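PDB 4EEI: adenylosuccinate lyase from Francisella tularensis subsp. tularensis SCHU S4, which catalyses the beta-elimination of fumarate from adenylosuccinate to give AMP and probably also cleaves the succinylated imidazole-carboxamide intermediate earlier in purine biosynthesis. Local coordinates for the interface of chains A and B and the interface of chains A and C. Numbering follows the deposited sequence. Chains: chain A/B/C, Adenylosuccinate lyase.

Contact 1: the interface of chains A and B. Residues chain A 86-91, 189; chain B 358, 361-362, 368.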
# COMPACT_ATOMS: atom_id res chain seq x y z
N LYS A 86 -43.47 -7.06 -18.81
CA LYS A 86 -43.86 -5.70 -18.42
C LYS A 86 -43.25 -5.20 -17.11
O LYS A 86 -42.72 -4.08 -17.05
CB LYS A 86 -45.38 -5.59 -18.33
CG LYS A 86 -45.84 -4.26 -17.78
CD LYS A 86 -47.34 -4.12 -17.84
CE LYS A 86 -47.76 -2.76 -17.31
NZ LYS A 86 -49.24 -2.61 -17.29
N PHE A 87 -43.31 -6.02 -16.07
CA PHE A 87 -42.84 -5.61 -14.75
C PHE A 87 -41.42 -6.06 -14.43
O PHE A 87 -40.95 -5.90 -13.30
CB PHE A 87 -43.79 -6.10 -13.67
CG PHE A 87 -45.12 -5.40 -13.69
CD1 PHE A 87 -45.22 -4.07 -13.32
CD2 PHE A 87 -46.26 -6.07 -14.09
CE1 PHE A 87 -46.44 -3.41 -13.34
CE2 PHE A 87 -47.48 -5.42 -14.11
CZ PHE A 87 -47.57 -4.10 -13.73
N PHE A 88 -40.72 -6.60 -15.42
CA PHE A 88 -39.33 -7.00 -15.21
C PHE A 88 -38.51 -5.74 -14.99
O PHE A 88 -38.65 -4.77 -15.73
CB PHE A 88 -38.80 -7.78 -16.40
CG PHE A 88 -37.43 -8.37 -16.17
CD1 PHE A 88 -37.30 -9.61 -15.56
CD2 PHE A 88 -36.29 -7.68 -16.55
CE1 PHE A 88 -36.04 -10.16 -15.34
CE2 PHE A 88 -35.03 -8.22 -16.34
CZ PHE A 88 -34.91 -9.46 -15.73
N HIS A 89 -37.68 -5.76 -13.94
CA HIS A 89 -36.86 -4.61 -13.56
C HIS A 89 -37.71 -3.38 -13.22
O HIS A 89 -37.42 -2.27 -13.67
CB HIS A 89 -35.83 -4.30 -14.65
CG HIS A 89 -34.70 -3.43 -14.20
ND1 HIS A 89 -33.57 -3.94 -13.60
CD2 HIS A 89 -34.52 -2.09 -14.27
CE1 HIS A 89 -32.74 -2.95 -13.31
NE2 HIS A 89 -33.29 -1.82 -13.71
N PHE A 90 -38.74 -3.57 -12.41
CA PHE A 90 -39.65 -2.48 -12.05
C PHE A 90 -39.36 -1.92 -10.66
O PHE A 90 -39.30 -2.68 -9.68
CB PHE A 90 -41.09 -2.98 -12.13
CG PHE A 90 -42.12 -1.95 -11.74
CD1 PHE A 90 -42.62 -1.91 -10.44
CD2 PHE A 90 -42.60 -1.04 -12.67
CE1 PHE A 90 -43.58 -0.97 -10.08
CE2 PHE A 90 -43.57 -0.10 -12.31
CZ PHE A 90 -44.05 -0.07 -11.01
N GLY A 91 -39.17 -0.61 -10.57
CA GLY A 91 -38.97 0.07 -9.30
C GLY A 91 -37.55 0.08 -8.77
O GLY A 91 -37.18 0.95 -7.97
N ILE A 189 -40.73 3.86 -5.58
CA ILE A 189 -41.69 2.91 -6.13
C ILE A 189 -41.83 1.70 -5.21
O ILE A 189 -42.93 1.29 -4.86
CB ILE A 189 -41.26 2.45 -7.52
CG1 ILE A 189 -41.00 3.65 -8.44
CG2 ILE A 189 -42.29 1.50 -8.12
CD1 ILE A 189 -42.17 4.61 -8.52
N HIS B 358 -43.72 5.06 -14.13
CA HIS B 358 -43.98 3.93 -13.24
C HIS B 358 -45.44 3.89 -12.79
O HIS B 358 -46.06 2.83 -12.81
CB HIS B 358 -43.07 3.99 -12.02
CG HIS B 358 -41.71 3.41 -12.26
ND1 HIS B 358 -40.74 4.08 -12.99
CD2 HIS B 358 -41.15 2.24 -11.87
CE1 HIS B 358 -39.64 3.34 -13.04
NE2 HIS B 358 -39.87 2.22 -12.37
N VAL B 361 -47.50 2.52 -15.62
CA VAL B 361 -47.18 1.11 -15.82
C VAL B 361 -47.88 0.27 -14.75
O VAL B 361 -48.47 -0.77 -15.05
CB VAL B 361 -45.64 0.87 -15.78
CG1 VAL B 361 -45.32 -0.59 -15.54
CG2 VAL B 361 -45.00 1.35 -17.08
N ALA B 362 -47.86 0.76 -13.52
CA ALA B 362 -48.44 0.05 -12.38
C ALA B 362 -49.98 0.08 -12.32
O ALA B 362 -50.60 -0.90 -11.91
CB ALA B 362 -47.86 0.58 -11.09
N ARG B 368 -44.50 0.01 -21.32
CA ARG B 368 -43.51 1.07 -21.10
C ARG B 368 -43.51 2.17 -22.16
O ARG B 368 -43.85 3.30 -21.84
CB ARG B 368 -42.11 0.49 -20.95
CG ARG B 368 -41.83 -0.09 -19.58
CD ARG B 368 -40.35 -0.27 -19.35
NE ARG B 368 -40.06 -0.78 -18.01
CZ ARG B 368 -39.94 -0.02 -16.92
NH1 ARG B 368 -40.08 1.30 -17.01
NH2 ARG B 368 -39.68 -0.57 -15.75
O HOH W 1 -40.45 -3.07 -15.84
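A:Phe90 and B:His358 form the centre of this patch, their side chains running past each other in opposite directions. With CG anti to the backbone N (chi1 178°), A:Phe90 points its ring into chain B and presents the CD2-CE2-CZ rim; CE2 lies 3.4 Å from B:His358 CD2. The carbonyl oxygen of B:His358 sits at the edge of the phenyl ring, in its plane. A:Ile189 crosses the imidazole at about a right angle, with CG1 against CD2 and CG and the CD1 methyl 3.7 Å from B:His358 CB, while the backbone N of A:Gly91 meets NE2 at the ring edge, in plane, through a weak hydrogen bond of 3.4 Å (142° at H).

B:Val361 advances tip to tip on A:Phe90: its CG1 methyl, anti to the backbone N (chi1 162°), stands 3.7 Å from A:Phe90 CE2. The same methyl touches A:Phe87 CE1 and A:Lys86 CE, so one branch is lodged among three side chains. A:Lys86 is fully extended and slides antiparallel past the valine, placing NZ 3.0 Å from B:Val361 O in a weak hydrogen bond. Within chain A, A:Phe87 CD1 sits above one face of the A:Phe90 ring, toward its rim, and may help limit its rotation.

A water bridges the carbonyl oxygens of A:Lys86 and A:Phe88 to the guanidinium of the poorly ordered B:Arg368, lying 2.8 Å from A:Lys86 O and 2.6 Å from B:Arg368 NH2.

The patch is part of the two-fold A-B subunit interface: the chain A loop before helix 94-131, joined by A:Ile189 from the loop before helix 192-202, packs on the C-terminal part of helix 352-363 and the first residue of helix 368-377 of chain B.

Contact 2: the interface of chains A and C. Residues chain A 276, 279-280, 282-283; chain C 290, 293-294, 304-305, 307-308, 311-312.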
# COMPACT_ATOMS: atom_id res chain seq x y z
N ASN A 276 6.18 -20.01 -4.49
CA ASN A 276 4.99 -19.66 -5.25
C ASN A 276 3.92 -19.03 -4.35
O ASN A 276 3.35 -17.98 -4.69
CB ASN A 276 4.43 -20.91 -5.94
CG ASN A 276 3.10 -20.67 -6.62
OD1 ASN A 276 2.05 -20.69 -5.97
ND2 ASN A 276 3.14 -20.46 -7.93
N GLY A 279 4.48 -15.39 -3.34
CA GLY A 279 3.98 -14.51 -4.39
C GLY A 279 2.47 -14.32 -4.37
O GLY A 279 1.98 -13.21 -4.58
N MET A 280 1.73 -15.40 -4.13
CA MET A 280 0.28 -15.32 -4.03
C MET A 280 -0.11 -14.43 -2.86
O MET A 280 -1.04 -13.63 -2.96
CB MET A 280 -0.32 -16.71 -3.81
CG MET A 280 -0.06 -17.68 -4.95
SD MET A 280 -0.83 -17.10 -6.47
CE MET A 280 -0.19 -18.29 -7.65
N ARG A 282 1.52 -11.96 -1.64
CA ARG A 282 1.75 -10.56 -1.99
C ARG A 282 0.58 -9.97 -2.78
O ARG A 282 0.19 -8.82 -2.57
CB ARG A 282 3.04 -10.41 -2.78
CG ARG A 282 4.28 -10.69 -1.95
CD ARG A 282 5.57 -10.54 -2.75
NE ARG A 282 6.71 -10.96 -1.93
CZ ARG A 282 7.78 -11.59 -2.39
NH1 ARG A 282 7.90 -11.86 -3.68
NH2 ARG A 282 8.74 -11.94 -1.54
N MET A 283 0.03 -10.78 -3.68
CA MET A 283 -1.10 -10.37 -4.51
C MET A 283 -2.31 -10.05 -3.64
O MET A 283 -2.92 -9.00 -3.79
CB MET A 283 -1.44 -11.47 -5.51
CG MET A 283 -0.39 -11.66 -6.59
SD MET A 283 -0.06 -10.15 -7.51
CE MET A 283 -1.70 -9.75 -8.16
N ILE C 290 3.47 -4.45 -4.71
CA ILE C 290 3.87 -5.78 -5.19
C ILE C 290 5.28 -5.71 -5.77
O ILE C 290 6.14 -6.54 -5.44
CB ILE C 290 2.91 -6.33 -6.28
CG1 ILE C 290 1.47 -6.33 -5.78
CG2 ILE C 290 3.31 -7.73 -6.65
CD1 ILE C 290 0.43 -6.65 -6.90
N GLU C 293 7.94 -5.19 -3.01
CA GLU C 293 8.15 -6.43 -2.24
C GLU C 293 8.88 -7.51 -3.06
O GLU C 293 9.68 -8.26 -2.51
CB GLU C 293 6.81 -6.97 -1.70
CG GLU C 293 6.18 -6.04 -0.66
CD GLU C 293 4.82 -6.50 -0.17
OE1 GLU C 293 4.57 -7.72 -0.08
OE2 GLU C 293 3.99 -5.62 0.16
N ASN C 294 8.60 -7.58 -4.36
CA ASN C 294 9.28 -8.52 -5.24
C ASN C 294 10.79 -8.31 -5.34
O ASN C 294 11.51 -9.18 -5.83
CB ASN C 294 8.69 -8.49 -6.65
CG ASN C 294 7.41 -9.30 -6.78
OD1 ASN C 294 7.06 -10.08 -5.89
ND2 ASN C 294 6.72 -9.14 -7.91
N SER C 304 9.58 -16.43 -5.73
CA SER C 304 8.30 -15.86 -5.28
C SER C 304 7.78 -14.75 -6.20
O SER C 304 6.57 -14.57 -6.35
CB SER C 304 8.45 -15.32 -3.85
OG SER C 304 9.39 -14.26 -3.80
N HIS C 305 8.70 -14.01 -6.81
CA HIS C 305 8.30 -12.89 -7.68
C HIS C 305 7.59 -13.36 -8.94
O HIS C 305 6.86 -12.59 -9.59
CB HIS C 305 9.54 -12.12 -8.10
CG HIS C 305 10.50 -12.94 -8.90
ND1 HIS C 305 10.45 -13.02 -10.28
CD2 HIS C 305 11.51 -13.76 -8.51
CE1 HIS C 305 11.40 -13.83 -10.70
NE2 HIS C 305 12.06 -14.30 -9.66
N SER C 307 5.16 -15.88 -9.77
CA SER C 307 3.69 -15.97 -9.80
C SER C 307 3.07 -14.57 -9.75
O SER C 307 2.13 -14.26 -10.48
CB SER C 307 3.18 -16.79 -8.63
OG SER C 307 3.67 -16.28 -7.41
N ALA C 308 3.60 -13.73 -8.88
CA ALA C 308 3.10 -12.35 -8.77
C ALA C 308 3.20 -11.61 -10.10
O ALA C 308 2.23 -10.99 -10.55
CB ALA C 308 3.82 -11.60 -7.68
N PHE C 311 0.63 -12.31 -12.85
CA PHE C 311 -0.66 -11.62 -12.71
C PHE C 311 -0.54 -10.14 -13.00
O PHE C 311 -1.25 -9.61 -13.86
CB PHE C 311 -1.18 -11.75 -11.27
CG PHE C 311 -1.85 -13.06 -10.97
CD1 PHE C 311 -3.18 -13.26 -11.29
CD2 PHE C 311 -1.16 -14.07 -10.31
CE1 PHE C 311 -3.80 -14.47 -10.99
CE2 PHE C 311 -1.78 -15.26 -9.99
CZ PHE C 311 -3.09 -15.47 -10.34
N TYR C 312 0.33 -9.45 -12.28
CA TYR C 312 0.27 -7.99 -12.28
C TYR C 312 0.92 -7.29 -13.47
O TYR C 312 0.51 -6.19 -13.84
CB TYR C 312 0.74 -7.39 -10.94
CG TYR C 312 2.19 -6.98 -10.90
CD1 TYR C 312 2.59 -5.71 -11.31
CD2 TYR C 312 3.17 -7.85 -10.42
CE1 TYR C 312 3.92 -5.33 -11.26
CE2 TYR C 312 4.50 -7.47 -10.37
CZ TYR C 312 4.87 -6.21 -10.80
OH TYR C 312 6.19 -5.83 -10.76
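All five chain A residues lie on helix 272-293 with ordinary alpha-helical torsions, and A:Gly279, lacking a side chain, brings its CA within 3.2 Å of C:Ser304 O, a close backbone approach at the start of helix 304-333.

A:Arg282 hides 85 Å² against chain C. Its chain is extended from CG to NE, so the guanidinium reaches past C:Glu293 in the opposite direction. NH1 donates to C:Ser304 OG at 2.8 Å and to C:Asn294 OD1 at 3.0 Å; both acceptors are tilted about 30° from the guanidinium plane. The carbonyl oxygen of C:Glu293 stands over the centre of one guanidinium face. The C:Glu293 carboxylate is turned nearly perpendicular to it; its OE1 stays 4.3 Å from A:Arg282 NE, not in contact, and any electrostatic attraction is tentative because the carboxylate is poorly ordered.

C:Ser307 OG, tucked between its own backbone N and C (chi1 55°), donates a hydrogen bond of 3.2 Å to A:Asn276 O, approaching a lone pair within the peptide plane.

A:Met283, bent at chi2 and chi3, crosses obliquely, its SD 3.6 Å from C:Ile290 CD1 and its CE 3.7 Å from C:Phe311 CB. A:Met280 CE packs 3.8 Å from C:Ser307 CB.

The patch joins long helices of the two subunits, and because C:Ser307 also belongs to the AMP pocket, it probably couples subunit assembly to the active-site wall.

Contact 1 and contact 2 lie about 48 Å apart, measured between the centres of their C-alpha atoms, and share no residues. Chain A uses different elements for each: loops near helices 94-131 and 192-202 toward chain B, and helix 272-293 toward chain C. Both interfaces are two-fold symmetric, so each patch has a twin with the chains exchanged. Two distinct two-fold interfaces on one subunit are consistent with a tetramer of dihedral symmetry, like the four-chain deposited assembly, and lyase 1 family enzymes are typically tetramers with active sites built from several subunits. Contact 1 thus ties A to B while contact 2 ties A to C.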